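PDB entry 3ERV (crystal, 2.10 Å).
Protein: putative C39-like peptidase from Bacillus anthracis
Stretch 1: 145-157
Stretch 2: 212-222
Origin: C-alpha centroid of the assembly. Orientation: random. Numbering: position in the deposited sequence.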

ATOM      1  N   VAL A 145      -4.361   7.542  -3.268  1.00 44.71           N
ATOM      2  CA  VAL A 145      -3.272   6.705  -3.758  1.00 44.62           C
ATOM      3  C   VAL A 145      -2.880   5.686  -2.667  1.00 44.54           C
ATOM      4  O   VAL A 145      -2.620   6.068  -1.537  1.00 43.28           O
ATOM      5  CB  VAL A 145      -2.043   7.606  -4.126  1.00 44.77           C
ATOM      6  CG1 VAL A 145      -0.854   6.781  -4.736  1.00 41.86           C
ATOM      7  CG2 VAL A 145      -2.502   8.759  -5.022  1.00 44.12           C
ATOM      8  N   VAL A 146      -2.846   4.405  -3.013  1.00 44.07           N
ATOM      9  CA  VAL A 146      -2.375   3.402  -2.103  1.00 44.34           C
ATOM     10  C   VAL A 146      -0.835   3.396  -2.136  1.00 45.76           C
ATOM     11  O   VAL A 146      -0.227   3.335  -3.218  1.00 45.66           O
ATOM     12  CB  VAL A 146      -2.919   2.030  -2.489  1.00 44.33           C
ATOM     13  CG1 VAL A 146      -2.275   0.892  -1.614  1.00 43.61           C
ATOM     14  CG2 VAL A 146      -4.448   2.038  -2.435  1.00 41.90           C
ATOM     15  N   ILE A 147      -0.201   3.473  -0.963  1.00 46.45           N
ATOM     16  CA  ILE A 147       1.261   3.541  -0.946  1.00 47.94           C
ATOM     17  C   ILE A 147       1.933   2.528  -0.008  1.00 48.82           C
ATOM     18  O   ILE A 147       1.435   2.231   1.081  1.00 49.49           O
ATOM     19  CB  ILE A 147       1.773   4.978  -0.675  1.00 48.76           C
ATOM     20  CG1 ILE A 147       1.482   5.362   0.763  1.00 48.37           C
ATOM     21  CG2 ILE A 147       1.192   6.029  -1.690  1.00 44.21           C
ATOM     22  CD1 ILE A 147       2.704   5.236   1.646  1.00 51.56           C
ATOM     23  N   ILE A 148       3.052   1.971  -0.430  1.00 49.04           N
ATOM     24  CA  ILE A 148       3.802   1.106   0.472  1.00 50.18           C
ATOM     25  C   ILE A 148       4.872   1.986   1.173  1.00 50.80           C
ATOM     26  O   ILE A 148       5.559   2.739   0.505  1.00 51.40           O
ATOM     27  CB  ILE A 148       4.511  -0.046  -0.286  1.00 49.81           C
ATOM     28  CG1 ILE A 148       3.522  -0.856  -1.136  1.00 51.15           C
ATOM     29  CG2 ILE A 148       5.313  -0.946   0.688  1.00 48.93           C
ATOM     30  CD1 ILE A 148       2.503  -1.574  -0.365  1.00 53.90           C
ATOM     31  N   THR A 149       4.993   1.891   2.496  1.00 50.85           N
ATOM     32  CA  THR A 149       5.976   2.686   3.246  1.00 51.73           C
ATOM     33  C   THR A 149       6.395   1.862   4.439  1.00 51.42           C
ATOM     34  O   THR A 149       6.297   0.636   4.379  1.00 51.83           O
ATOM     35  CB  THR A 149       5.415   4.047   3.715  1.00 51.21           C
ATOM     36  OG1 THR A 149       6.452   4.792   4.372  1.00 53.86           O
ATOM     37  CG2 THR A 149       4.245   3.868   4.707  1.00 51.26           C
ATOM     38  N   ASN A 150       6.860   2.497   5.518  1.00 51.86           N
ATOM     39  CA  ASN A 150       7.056   1.744   6.773  1.00 51.82           C
ATOM     40  C   ASN A 150       6.215   2.352   7.895  1.00 52.00           C
ATOM     41  O   ASN A 150       5.832   3.515   7.825  1.00 51.23           O
ATOM     42  CB  ASN A 150       8.536   1.659   7.167  1.00 52.43           C
ATOM     43  CG  ASN A 150       9.040   2.970   7.774  1.00 50.93           C
ATOM     44  OD1 ASN A 150       8.779   3.273   8.935  1.00 53.44           O
ATOM     45  ND2 ASN A 150       9.685   3.763   6.970  1.00 46.20           N
ATOM     46  N   ALA A 151       5.928   1.562   8.926  1.00 53.41           N
ATOM     47  CA  ALA A 151       4.979   1.974   9.968  1.00 54.81           C
ATOM     48  C   ALA A 151       5.304   3.306  10.699  1.00 56.29           C
ATOM     49  O   ALA A 151       4.389   3.929  11.275  1.00 56.38           O
ATOM     50  CB  ALA A 151       4.790   0.850  10.955  1.00 54.77           C
ATOM     51  N   THR A 152       6.577   3.747  10.662  1.00 56.48           N
ATOM     52  CA  THR A 152       6.979   5.006  11.332  1.00 57.07           C
ATOM     53  C   THR A 152       6.791   6.224  10.447  1.00 57.72           C
ATOM     54  O   THR A 152       6.854   7.362  10.924  1.00 58.02           O
ATOM     55  CB  THR A 152       8.494   5.049  11.735  1.00 56.72           C
ATOM     56  OG1 THR A 152       9.300   5.261  10.567  1.00 54.77           O
ATOM     57  CG2 THR A 152       8.926   3.781  12.459  1.00 57.04           C
ATOM     58  N   PHE A 153       6.589   6.000   9.151  1.00 57.38           N
ATOM     59  CA  PHE A 153       6.435   7.101   8.228  1.00 56.40           C
ATOM     60  C   PHE A 153       7.661   8.022   8.218  1.00 57.31           C
ATOM     61  O   PHE A 153       7.555   9.211   7.900  1.00 56.27           O
ATOM     62  CB  PHE A 153       5.174   7.888   8.552  1.00 56.72           C
ATOM     63  CG  PHE A 153       3.931   7.034   8.610  1.00 57.03           C
ATOM     64  CD1 PHE A 153       3.537   6.271   7.503  1.00 56.55           C
ATOM     65  CD2 PHE A 153       3.163   6.986   9.758  1.00 55.13           C
ATOM     66  CE1 PHE A 153       2.416   5.473   7.565  1.00 55.45           C
ATOM     67  CE2 PHE A 153       2.030   6.192   9.817  1.00 56.68           C
ATOM     68  CZ  PHE A 153       1.664   5.424   8.717  1.00 54.58           C
ATOM     69  N   ALA A 154       8.820   7.465   8.565  1.00 57.54           N
ATOM     70  CA  ALA A 154      10.082   8.190   8.453  1.00 58.30           C
ATOM     71  C   ALA A 154      11.134   7.228   7.954  1.00 58.30           C
ATOM     72  O   ALA A 154      10.988   6.001   8.095  1.00 57.26           O
ATOM     73  CB  ALA A 154      10.493   8.815   9.806  1.00 58.09           C
ATOM     74  N   PRO A 155      12.197   7.775   7.345  1.00 59.10           N
ATOM     75  CA  PRO A 155      13.258   6.927   6.798  1.00 59.40           C
ATOM     76  C   PRO A 155      13.865   6.027   7.888  1.00 60.46           C
ATOM     77  O   PRO A 155      13.945   6.401   9.089  1.00 60.41           O
ATOM     78  CB  PRO A 155      14.269   7.937   6.250  1.00 59.92           C
ATOM     79  CG  PRO A 155      13.421   9.176   5.962  1.00 60.48           C
ATOM     80  CD  PRO A 155      12.408   9.206   7.066  1.00 58.93           C
ATOM     81  N   LEU A 156      14.237   4.818   7.503  1.00 60.71           N
ATOM     82  CA  LEU A 156      14.742   3.895   8.475  1.00 60.59           C
ATOM     83  C   LEU A 156      16.225   3.812   8.258  1.00 61.51           C
ATOM     84  O   LEU A 156      16.725   3.967   7.129  1.00 60.72           O
ATOM     85  CB  LEU A 156      14.120   2.503   8.317  1.00 60.89           C
ATOM     86  CG  LEU A 156      12.632   2.325   8.666  1.00 60.42           C
ATOM     87  CD1 LEU A 156      12.099   0.940   8.232  1.00 57.74           C
ATOM     88  CD2 LEU A 156      12.355   2.609  10.144  1.00 57.25           C
ATOM     89  N   ASP A 157      16.925   3.584   9.359  1.00 62.73           N
ATOM     90  CA  ASP A 157      18.318   3.240   9.326  1.00 64.36           C
ATOM     91  C   ASP A 157      18.491   1.983   8.493  1.00 63.98           C
ATOM     92  O   ASP A 157      17.677   1.064   8.564  1.00 63.48           O
ATOM     93  CB  ASP A 157      18.741   2.925  10.751  1.00 65.72           C
ATOM     94  CG  ASP A 157      20.232   2.963  10.935  1.00 70.46           C
ATOM     95  OD1 ASP A 157      20.661   3.797  11.773  1.00 75.68           O
ATOM     96  OD2 ASP A 157      20.969   2.165  10.271  1.00 73.23           O
ATOM     97  N   ALA A 212      10.557   8.274   3.593  1.00 55.20           N
ATOM     98  CA  ALA A 212      10.190   6.885   3.898  1.00 55.18           C
ATOM     99  C   ALA A 212       9.603   6.171   2.656  1.00 54.56           C
ATOM    100  O   ALA A 212       9.986   5.041   2.342  1.00 54.46           O
ATOM    101  CB  ALA A 212       9.212   6.844   5.074  1.00 53.94           C
ATOM    102  N   TRP A 213       8.689   6.858   1.966  1.00 54.63           N
ATOM    103  CA  TRP A 213       8.013   6.344   0.737  1.00 54.29           C
ATOM    104  C   TRP A 213       9.029   6.042  -0.359  1.00 54.45           C
ATOM    105  O   TRP A 213       9.029   4.949  -0.950  1.00 53.42           O
ATOM    106  CB  TRP A 213       6.971   7.346   0.207  1.00 53.35           C
ATOM    107  CG  TRP A 213       6.337   6.890  -1.076  1.00 54.13           C
ATOM    108  CD1 TRP A 213       5.555   5.774  -1.267  1.00 54.52           C
ATOM    109  CD2 TRP A 213       6.450   7.523  -2.361  1.00 56.87           C
ATOM    110  NE1 TRP A 213       5.155   5.692  -2.599  1.00 54.98           N
ATOM    111  CE2 TRP A 213       5.706   6.741  -3.286  1.00 55.87           C
ATOM    112  CE3 TRP A 213       7.117   8.669  -2.822  1.00 57.16           C
ATOM    113  CZ2 TRP A 213       5.616   7.072  -4.634  1.00 58.16           C
ATOM    114  CZ3 TRP A 213       7.031   8.998  -4.161  1.00 57.95           C
ATOM    115  CH2 TRP A 213       6.268   8.214  -5.054  1.00 59.62           C
ATOM    116  N   VAL A 214       9.902   7.019  -0.620  1.00 54.50           N
ATOM    117  CA  VAL A 214      10.978   6.842  -1.614  1.00 54.74           C
ATOM    118  C   VAL A 214      11.919   5.683  -1.224  1.00 54.57           C
ATOM    119  O   VAL A 214      12.312   4.857  -2.056  1.00 55.35           O
ATOM    120  CB  VAL A 214      11.781   8.162  -1.813  1.00 54.40           C
ATOM    121  CG1 VAL A 214      13.086   7.868  -2.546  1.00 53.87           C
ATOM    122  CG2 VAL A 214      10.950   9.193  -2.582  1.00 53.61           C
ATOM    123  N   GLN A 215      12.255   5.626   0.061  1.00 54.75           N
ATOM    124  CA  GLN A 215      13.074   4.542   0.611  1.00 54.31           C
ATOM    125  C   GLN A 215      12.496   3.147   0.414  1.00 54.79           C
ATOM    126  O   GLN A 215      13.261   2.220   0.163  1.00 55.43           O
ATOM    127  CB  GLN A 215      13.341   4.746   2.108  1.00 54.08           C
ATOM    128  CG  GLN A 215      14.211   3.649   2.669  1.00 54.03           C
ATOM    129  CD  GLN A 215      14.644   3.937   4.084  1.00 56.36           C
ATOM    130  OE1 GLN A 215      13.834   4.124   4.990  1.00 55.04           O
ATOM    131  NE2 GLN A 215      15.937   3.971   4.281  1.00 56.50           N
ATOM    132  N   MET A 216      11.171   2.988   0.530  1.00 53.48           N
ATOM    133  CA  MET A 216      10.538   1.702   0.217  1.00 52.34           C
ATOM    134  C   MET A 216      10.302   1.439  -1.266  1.00 51.77           C
ATOM    135  O   MET A 216       9.676   0.446  -1.609  1.00 51.65           O
ATOM    136  CB  MET A 216       9.221   1.514   0.989  1.00 51.42           C
ATOM    137  CG  MET A 216       9.406   1.281   2.488  1.00 52.03           C
ATOM    138  SD  MET A 216      10.295  -0.239   2.911  1.00 48.55           S
ATOM    139  CE  MET A 216       9.240  -1.527   2.210  1.00 47.02           C
ATOM    140  N   GLY A 217      10.785   2.304  -2.159  1.00 51.49           N
ATOM    141  CA  GLY A 217      10.765   1.959  -3.564  1.00 49.92           C
ATOM    142  C   GLY A 217       9.831   2.846  -4.369  1.00 50.03           C
ATOM    143  O   GLY A 217       9.532   2.550  -5.524  1.00 49.36           O
ATOM    144  N   SER A 218       9.357   3.921  -3.758  1.00 49.47           N
ATOM    145  CA  SER A 218       8.372   4.798  -4.409  1.00 49.33           C
ATOM    146  C   SER A 218       7.133   4.035  -4.955  1.00 48.52           C
ATOM    147  O   SER A 218       6.631   4.356  -6.033  1.00 48.33           O
ATOM    148  CB  SER A 218       9.053   5.576  -5.545  1.00 50.12           C
ATOM    149  OG  SER A 218       9.857   6.616  -5.005  1.00 50.89           O
ATOM    150  N   GLN A 219       6.672   3.023  -4.218  1.00 47.98           N
ATOM    151  CA  GLN A 219       5.614   2.151  -4.709  1.00 47.92           C
ATOM    152  C   GLN A 219       4.232   2.779  -4.478  1.00 47.38           C
ATOM    153  O   GLN A 219       3.912   3.183  -3.351  1.00 46.75           O
ATOM    154  CB  GLN A 219       5.670   0.804  -4.056  1.00 47.54           C
ATOM    155  CG  GLN A 219       7.067   0.187  -3.877  1.00 49.83           C
ATOM    156  CD  GLN A 219       6.926  -1.242  -3.386  1.00 49.33           C
ATOM    157  OE1 GLN A 219       6.039  -1.947  -3.852  1.00 50.25           O
ATOM    158  NE2 GLN A 219       7.763  -1.671  -2.429  1.00 45.76           N
ATOM    159  N   ALA A 220       3.424   2.865  -5.538  1.00 46.49           N
ATOM    160  CA  ALA A 220       2.104   3.519  -5.422  1.00 46.80           C
ATOM    161  C   ALA A 220       1.140   3.089  -6.481  1.00 47.06           C
ATOM    162  O   ALA A 220       1.513   2.918  -7.624  1.00 48.22           O
ATOM    163  CB  ALA A 220       2.238   5.013  -5.456  1.00 46.13           C
ATOM    164  N   ILE A 221      -0.113   2.891  -6.082  1.00 47.49           N
ATOM    165  CA  ILE A 221      -1.178   2.462  -6.994  1.00 47.59           C
ATOM    166  C   ILE A 221      -2.331   3.478  -6.893  1.00 47.17           C
ATOM    167  O   ILE A 221      -2.715   3.899  -5.800  1.00 45.44           O
ATOM    168  CB  ILE A 221      -1.759   1.071  -6.619  1.00 48.02           C
ATOM    169  CG1 ILE A 221      -0.706  -0.050  -6.658  1.00 49.67           C
ATOM    170  CG2 ILE A 221      -3.012   0.726  -7.457  1.00 46.41           C
ATOM    171  CD1 ILE A 221       0.018  -0.086  -7.931  1.00 54.89           C
ATOM    172  N   SER A 222      -2.916   3.837  -8.021  1.00 46.68           N
ATOM    173  CA  SER A 222      -4.120   4.658  -7.970  1.00 47.23           C
ATOM    174  C   SER A 222      -5.045   4.283  -9.123  1.00 47.61           C
ATOM    175  O   SER A 222      -4.979   3.153  -9.642  1.00 46.98           O
ATOM    176  CB  SER A 222      -3.774   6.162  -7.992  1.00 47.67           C
ATOM    177  OG  SER A 222      -4.946   6.961  -7.776  1.00 47.95           O
TER
HETATM  178  O   HOH W   1       7.330   2.886  -1.539  1.00 45.86           O
HETATM  179  O   HOH W   2      11.042   3.372   4.464  1.00 51.79           O

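Residues 145-150 form a β-strand that runs antiparallel to the strand containing residues 220-222, their directions 165° apart and their axes approaching to 4.6 Å. Val 146 and Ile 221 form the hydrogen-bonded pair of this ladder: Val 146 N donates to Ile 221 O (2.8 Å), and Ile 221 N returns a bond to Val 146 O (2.9 Å). Ile 147 and Ala 220 follow as a non-hydrogen-bonded pair, and a longer bond from Ile 148 N to Gln 219 O (3.3 Å) extends the register. Close CA-H...O contacts accompany these bonds, the shortest from Ala 220 CA to Val 146 O (3.2 Å).

Beyond Ile 148 the partner changes from strand to helix. Water 1 bridges this junction, donating to Ile 148 O and Trp 213 O (both 2.7 Å) and accepting from Gln 219 N (2.8 Å), so it links the first strand to both Trp 213 of the helix and Gln 219. Gln 219 O also accepts a bond from Trp 213 NE1 (2.9 Å), which anchors the indole beside the strand. The ring meets Ile 148 O at its edge, with CD1 3.5 Å from that oxygen, while Ile 147 CB lies 3.9 Å from the same CD1.

The side chains of Ile 147 and Ala 220 share one face of the sheet, where Ile 147 CG2 lies 4.0 Å from Ala 220 CB; Val 145 CG1 comes closer to that methyl, at 3.6 Å. Val 146 and Ile 221 project from the other face, but the end of Ile 221 leads away, and the pair's nearest side-chain approach is CB to CB at 4.4 Å. Met 216, just past the helix, points toward the first strand, its CG 3.6 Å from Thr 149 C and its CE 4.3 Å from Ile 148 CG2, an apolar contact between buried side chains.

The small side chain of Ala 212 points toward the first stretch and lets the chain pack closely: its CB is 3.5 Å from both Thr 149 OG1 and Ala 154 C. Gln 215 uses both ends of its amide on the backbone of Leu 156, OE1 accepting from Leu 156 N (2.6 Å) and NE2 donating to Leu 156 O (3.0 Å). Water 2 ties these elements together, accepting from Asn 150 ND2 and donating to Ala 212 O and Gln 215 OE1, each at 2.9 Å.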